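Local coordinates for glycoside hydrolase family protein (PDB 6Q2F), which probably hydrolyses terminal alpha-L-rhamnose from rhamnosylated glycosides, as an alpha-L-rhamnosidase that binds a sodium ion, at residues P757-A761 with V877-T882; F921-Q927 with V964-A970. One frame throughout, in Å; residues are numbered along the deposited sequence.

Overall arrangement
Interaction 1 and interaction 2 lie on the same side of the chain's centre, their own centres about 17 Å apart. They come in series: 757-761 meets 877-882, and only later does 921-927 meet 964-970. Both reach one antiparallel sheet, interaction 1 through strand 881-884 and interaction 2 through strands 926-932 and 961-967. Interaction 1 ties that sheet to the loop leading into strand 762-765 of a neighbouring mixed sheet. Arg922 connects the two sites, since its NH1 probably bonds Ala878 O and its N probably bonds Asp880 O. Phe881 and Phe921 also pack together. Together the contacts join the mixed-sheet and antiparallel-sheet parts of the chain within one region.

Interaction 1. Residues P757-A761 with V877-T882; sequences PVRYA and VAPDFT
Tyr760 OH donates a short hydrogen bond of 2.6 Å to Val877 O, which sits at the edge of the tyrosine ring and in its plane. The same ring is packed from above. Pro879 CA lies over one face, 4.0 Å from the centroid, in a CH-pi contact. Val877 CG1 touches Tyr760 CE2 at 3.8 Å. Helix 868-874 adds Leu872 to the surroundings of Tyr760. A phenylalanine here would lose the hydroxyl and would probably leave Val877 O without this donor, so that the loop before Pro879 is held less firmly.

The backbone closes the buried part. Arg759 O takes a nearly straight bond from Phe881 N (3.1 Å, 171°) and a weak, bent one from Asp880 N. A water beside the buried Asp880 links its OD2 to Ala761 N. Asp880 OD1 also bonds Tyr905, and OD2 bonds His896.

The other side is looser and wetter. The Arg759 chain bends at chi3 (-54°), which lays its guanidinium alongside Pro879, whose CG lies over one face and 3.4 Å from Arg759 NH1. Thr882 OG1 is near the guanidinium plane but is joined to NH1 through another water. Arg759 NE makes a salt bridge with Glu869.

The chemistry implies a seam fixed by direct bonds to main-chain carbonyls, with one water completing the Arg759-Thr882 side and another joining Ala761 to Asp880.

Interaction 2. Residues F921-Q927 with V964-A970; sequences FRVTGKQ and VVFRKAA
Val923 CG1 presses onto one face of the Phe966 ring, 3.6 Å from its centroid and close to the ring normal. A chi1 of 61° turns this methyl onto the ring. Phe921 meets the same ring obliquely, the two planes at 56°. Phe966 CZ lies over one face of Phe921, while Phe921 CD1 is at the Phe966 edge, 3.7 Å from CZ. The end of Phe921, CZ, reaches Val964 CG1 at 3.9 Å.

Lys926 passes at the edge of the Phe966 ring, with its CB 3.6 Å from Phe966 CB. Its chain bends at chi2 (-76°) and then runs out straight. NZ reaches Arg967 O at 2.8 Å, coming from above the carbonyl plane. Lys901 O accepts a second bond from this ammonium.

Main-chain bonds position these groups. Gln927 N donates to Lys968 O (2.8 Å), and Ala970 N donates to Gly925 O (2.9 Å). Gly925 has a positive phi, which suits glycine. A water accepts from Arg967 N and donates to Gln927 O and Val965 O, bridging the strands.

Further out, Leu907 of strand 902-908 packs on both Phe921 and Val964. Tyr905 meets Phe921 edge-to-face. Lys968 NZ makes a salt bridge with Glu929.

Lys926 and Ala969 form a non-hydrogen-bonded antiparallel pair. Here the start of strand 926-932 meets the end of strand 961-967 and the corner at Lys968. These strands pair within a ten-strand antiparallel sheet.

Interaction 1. Residues P757-A761 with V877-T882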
# COMPACT_ATOMS: atom_id res chain seq x y z
N PRO A 757 -15.60 3.38 -13.91
CA PRO A 757 -15.68 3.47 -15.37
C PRO A 757 -14.46 2.84 -16.03
O PRO A 757 -13.41 2.63 -15.42
CB PRO A 757 -15.75 4.97 -15.62
CG PRO A 757 -15.03 5.58 -14.43
CD PRO A 757 -15.33 4.68 -13.26
N VAL A 758 -14.60 2.54 -17.32
CA VAL A 758 -13.51 2.00 -18.13
C VAL A 758 -13.05 3.01 -19.18
O VAL A 758 -11.85 3.26 -19.33
CB VAL A 758 -13.91 0.67 -18.78
CG1 VAL A 758 -12.82 0.21 -19.76
CG2 VAL A 758 -14.14 -0.40 -17.71
N ARG A 759 -13.99 3.60 -19.90
CA ARG A 759 -13.71 4.53 -20.98
C ARG A 759 -13.56 5.96 -20.49
O ARG A 759 -13.31 6.87 -21.30
CB ARG A 759 -14.81 4.42 -22.05
CG ARG A 759 -15.01 2.97 -22.53
CD ARG A 759 -16.14 2.86 -23.57
NE ARG A 759 -17.39 3.43 -23.09
CZ ARG A 759 -18.36 3.89 -23.87
NH1 ARG A 759 -18.23 3.85 -25.19
NH2 ARG A 759 -19.46 4.39 -23.33
N TYR A 760 -13.68 6.17 -19.18
CA TYR A 760 -13.47 7.44 -18.52
C TYR A 760 -12.50 7.23 -17.36
O TYR A 760 -12.53 6.18 -16.71
CB TYR A 760 -14.79 8.02 -17.96
CG TYR A 760 -15.94 8.09 -18.94
CD1 TYR A 760 -16.63 6.95 -19.31
CD2 TYR A 760 -16.37 9.32 -19.45
CE1 TYR A 760 -17.70 7.01 -20.20
CE2 TYR A 760 -17.43 9.40 -20.32
CZ TYR A 760 -18.09 8.24 -20.69
OH TYR A 760 -19.15 8.32 -21.57
N ALA A 761 -11.66 8.22 -17.08
CA ALA A 761 -10.77 8.10 -15.94
C ALA A 761 -11.48 8.53 -14.66
O ALA A 761 -12.50 9.22 -14.69
CB ALA A 761 -9.50 8.94 -16.13
N VAL A 877 -21.99 12.91 -21.84
CA VAL A 877 -20.54 13.00 -21.68
C VAL A 877 -19.91 11.89 -22.51
O VAL A 877 -20.04 10.71 -22.17
CB VAL A 877 -20.12 12.92 -20.21
CG1 VAL A 877 -18.60 12.98 -20.10
CG2 VAL A 877 -20.73 14.07 -19.44
N ALA A 878 -19.22 12.27 -23.58
CA ALA A 878 -18.62 11.29 -24.48
C ALA A 878 -17.46 10.56 -23.79
O ALA A 878 -16.78 11.14 -22.94
CB ALA A 878 -18.11 11.97 -25.75
N PRO A 879 -17.23 9.30 -24.14
CA PRO A 879 -16.06 8.58 -23.62
C PRO A 879 -14.77 9.34 -23.87
O PRO A 879 -14.58 9.94 -24.93
CB PRO A 879 -16.07 7.26 -24.40
CG PRO A 879 -17.43 7.15 -25.01
CD PRO A 879 -17.97 8.54 -25.16
N ASP A 880 -13.87 9.31 -22.88
CA ASP A 880 -12.57 9.94 -23.06
C ASP A 880 -11.68 9.11 -23.97
O ASP A 880 -11.07 9.63 -24.91
CB ASP A 880 -11.91 10.17 -21.71
CG ASP A 880 -10.76 11.16 -21.78
OD1 ASP A 880 -10.64 11.83 -22.82
OD2 ASP A 880 -10.00 11.28 -20.78
N PHE A 881 -11.57 7.81 -23.68
CA PHE A 881 -10.76 6.92 -24.51
C PHE A 881 -11.51 5.61 -24.69
O PHE A 881 -11.99 5.02 -23.73
CB PHE A 881 -9.38 6.63 -23.90
CG PHE A 881 -8.62 5.54 -24.63
CD1 PHE A 881 -8.07 5.78 -25.88
CD2 PHE A 881 -8.50 4.28 -24.09
CE1 PHE A 881 -7.40 4.78 -26.57
CE2 PHE A 881 -7.82 3.28 -24.76
CZ PHE A 881 -7.27 3.52 -26.00
N THR A 882 -11.60 5.18 -25.94
CA THR A 882 -12.14 3.86 -26.25
C THR A 882 -11.50 3.40 -27.55
O THR A 882 -10.76 4.14 -28.19
CB THR A 882 -13.66 3.88 -26.36
OG1 THR A 882 -14.14 2.53 -26.35
CG2 THR A 882 -14.08 4.56 -27.65
O HOH W 1 -16.81 2.07 -26.69
O HOH W 2 -11.63 10.71 -18.40

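Interaction 2. Residues F921-Q927 with V964-A970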
# COMPACT_ATOMS: atom_id res chain seq x y z
N PHE A 921 -10.18 9.20 -29.18
CA PHE A 921 -9.83 10.14 -28.13
C PHE A 921 -10.81 11.30 -28.16
O PHE A 921 -11.16 11.80 -29.24
CB PHE A 921 -8.40 10.65 -28.28
CG PHE A 921 -7.37 9.56 -28.39
CD1 PHE A 921 -7.12 8.96 -29.61
CD2 PHE A 921 -6.66 9.14 -27.28
CE1 PHE A 921 -6.18 7.96 -29.72
CE2 PHE A 921 -5.72 8.14 -27.38
CZ PHE A 921 -5.48 7.54 -28.60
N ARG A 922 -11.27 11.71 -26.97
CA ARG A 922 -12.18 12.85 -26.86
C ARG A 922 -11.35 14.14 -26.94
O ARG A 922 -11.12 14.85 -25.97
CB ARG A 922 -12.97 12.78 -25.56
CG ARG A 922 -14.06 13.85 -25.42
CD ARG A 922 -14.74 13.75 -24.05
NE ARG A 922 -13.80 13.97 -22.95
CZ ARG A 922 -13.92 13.44 -21.73
NH1 ARG A 922 -14.91 12.61 -21.45
NH2 ARG A 922 -13.02 13.73 -20.81
N VAL A 923 -10.88 14.42 -28.15
CA VAL A 923 -10.08 15.62 -28.40
C VAL A 923 -10.21 15.96 -29.87
O VAL A 923 -10.51 15.11 -30.71
CB VAL A 923 -8.59 15.45 -28.01
CG1 VAL A 923 -7.95 14.34 -28.84
CG2 VAL A 923 -7.80 16.75 -28.21
N THR A 924 -9.95 17.23 -30.18
CA THR A 924 -10.24 17.82 -31.46
C THR A 924 -9.22 18.93 -31.69
O THR A 924 -8.59 19.41 -30.76
CB THR A 924 -11.70 18.30 -31.41
OG1 THR A 924 -11.84 19.24 -30.34
CG2 THR A 924 -12.66 17.16 -31.31
N GLY A 925 -9.03 19.32 -32.95
CA GLY A 925 -8.15 20.44 -33.23
C GLY A 925 -6.65 20.20 -33.12
O GLY A 925 -5.87 21.14 -33.30
N LYS A 926 -6.21 18.97 -32.84
CA LYS A 926 -4.80 18.67 -32.64
C LYS A 926 -4.36 17.53 -33.55
O LYS A 926 -5.10 16.56 -33.74
CB LYS A 926 -4.52 18.31 -31.17
CG LYS A 926 -4.82 19.43 -30.16
CD LYS A 926 -3.74 20.51 -30.18
CE LYS A 926 -3.84 21.43 -28.95
NZ LYS A 926 -2.80 22.51 -28.94
N GLN A 927 -3.16 17.61 -34.10
CA GLN A 927 -2.67 16.48 -34.87
C GLN A 927 -1.88 15.57 -33.96
O GLN A 927 -0.85 15.99 -33.42
CB GLN A 927 -1.85 16.90 -36.08
CG GLN A 927 -0.70 17.82 -35.89
CD GLN A 927 0.11 17.89 -37.16
OE1 GLN A 927 0.27 16.88 -37.84
NE2 GLN A 927 0.58 19.08 -37.52
N VAL A 964 0.21 8.99 -26.91
CA VAL A 964 -0.45 9.64 -28.05
C VAL A 964 -0.63 11.09 -27.63
O VAL A 964 -1.39 11.40 -26.70
CB VAL A 964 -1.76 8.95 -28.43
CG1 VAL A 964 -2.31 9.51 -29.77
CG2 VAL A 964 -1.54 7.45 -28.57
N VAL A 965 0.11 11.98 -28.27
CA VAL A 965 0.26 13.36 -27.83
C VAL A 965 -0.51 14.26 -28.79
O VAL A 965 -0.32 14.18 -30.01
CB VAL A 965 1.75 13.73 -27.78
CG1 VAL A 965 1.92 15.19 -27.45
CG2 VAL A 965 2.44 12.85 -26.75
N PHE A 966 -1.35 15.13 -28.22
CA PHE A 966 -2.20 16.06 -28.99
C PHE A 966 -1.83 17.48 -28.60
O PHE A 966 -2.51 18.11 -27.80
CB PHE A 966 -3.64 15.82 -28.71
CG PHE A 966 -4.14 14.48 -29.14
CD1 PHE A 966 -3.98 13.37 -28.32
CD2 PHE A 966 -4.79 14.33 -30.35
CE1 PHE A 966 -4.47 12.14 -28.72
CE2 PHE A 966 -5.27 13.11 -30.75
CZ PHE A 966 -5.11 12.02 -29.94
N ARG A 967 -0.76 18.00 -29.20
CA ARG A 967 -0.33 19.34 -28.84
C ARG A 967 -0.16 20.24 -30.05
O ARG A 967 -0.43 21.45 -29.96
CB ARG A 967 0.99 19.30 -28.06
CG ARG A 967 0.83 18.70 -26.67
CD ARG A 967 2.20 18.34 -26.09
NE ARG A 967 2.65 19.30 -25.10
CZ ARG A 967 3.58 20.20 -25.34
NH1 ARG A 967 4.16 20.26 -26.53
NH2 ARG A 967 3.94 21.04 -24.38
N LYS A 968 0.31 19.68 -31.16
CA LYS A 968 0.41 20.45 -32.40
C LYS A 968 -0.98 20.77 -32.93
O LYS A 968 -1.83 19.88 -33.05
CB LYS A 968 1.22 19.67 -33.43
CG LYS A 968 2.67 19.39 -33.03
CD LYS A 968 3.43 18.72 -34.20
CE LYS A 968 4.93 18.62 -33.91
NZ LYS A 968 5.67 17.97 -35.03
N ALA A 969 -1.22 22.04 -33.26
CA ALA A 969 -2.48 22.42 -33.89
C ALA A 969 -2.66 21.68 -35.21
O ALA A 969 -1.74 21.60 -36.02
CB ALA A 969 -2.54 23.93 -34.13
N ALA A 970 -3.85 21.14 -35.42
CA ALA A 970 -4.16 20.38 -36.62
C ALA A 970 -4.33 21.33 -37.80
O ALA A 970 -5.21 22.20 -37.78
CB ALA A 970 -5.42 19.54 -36.40
O HOH W 3 0.69 16.92 -31.16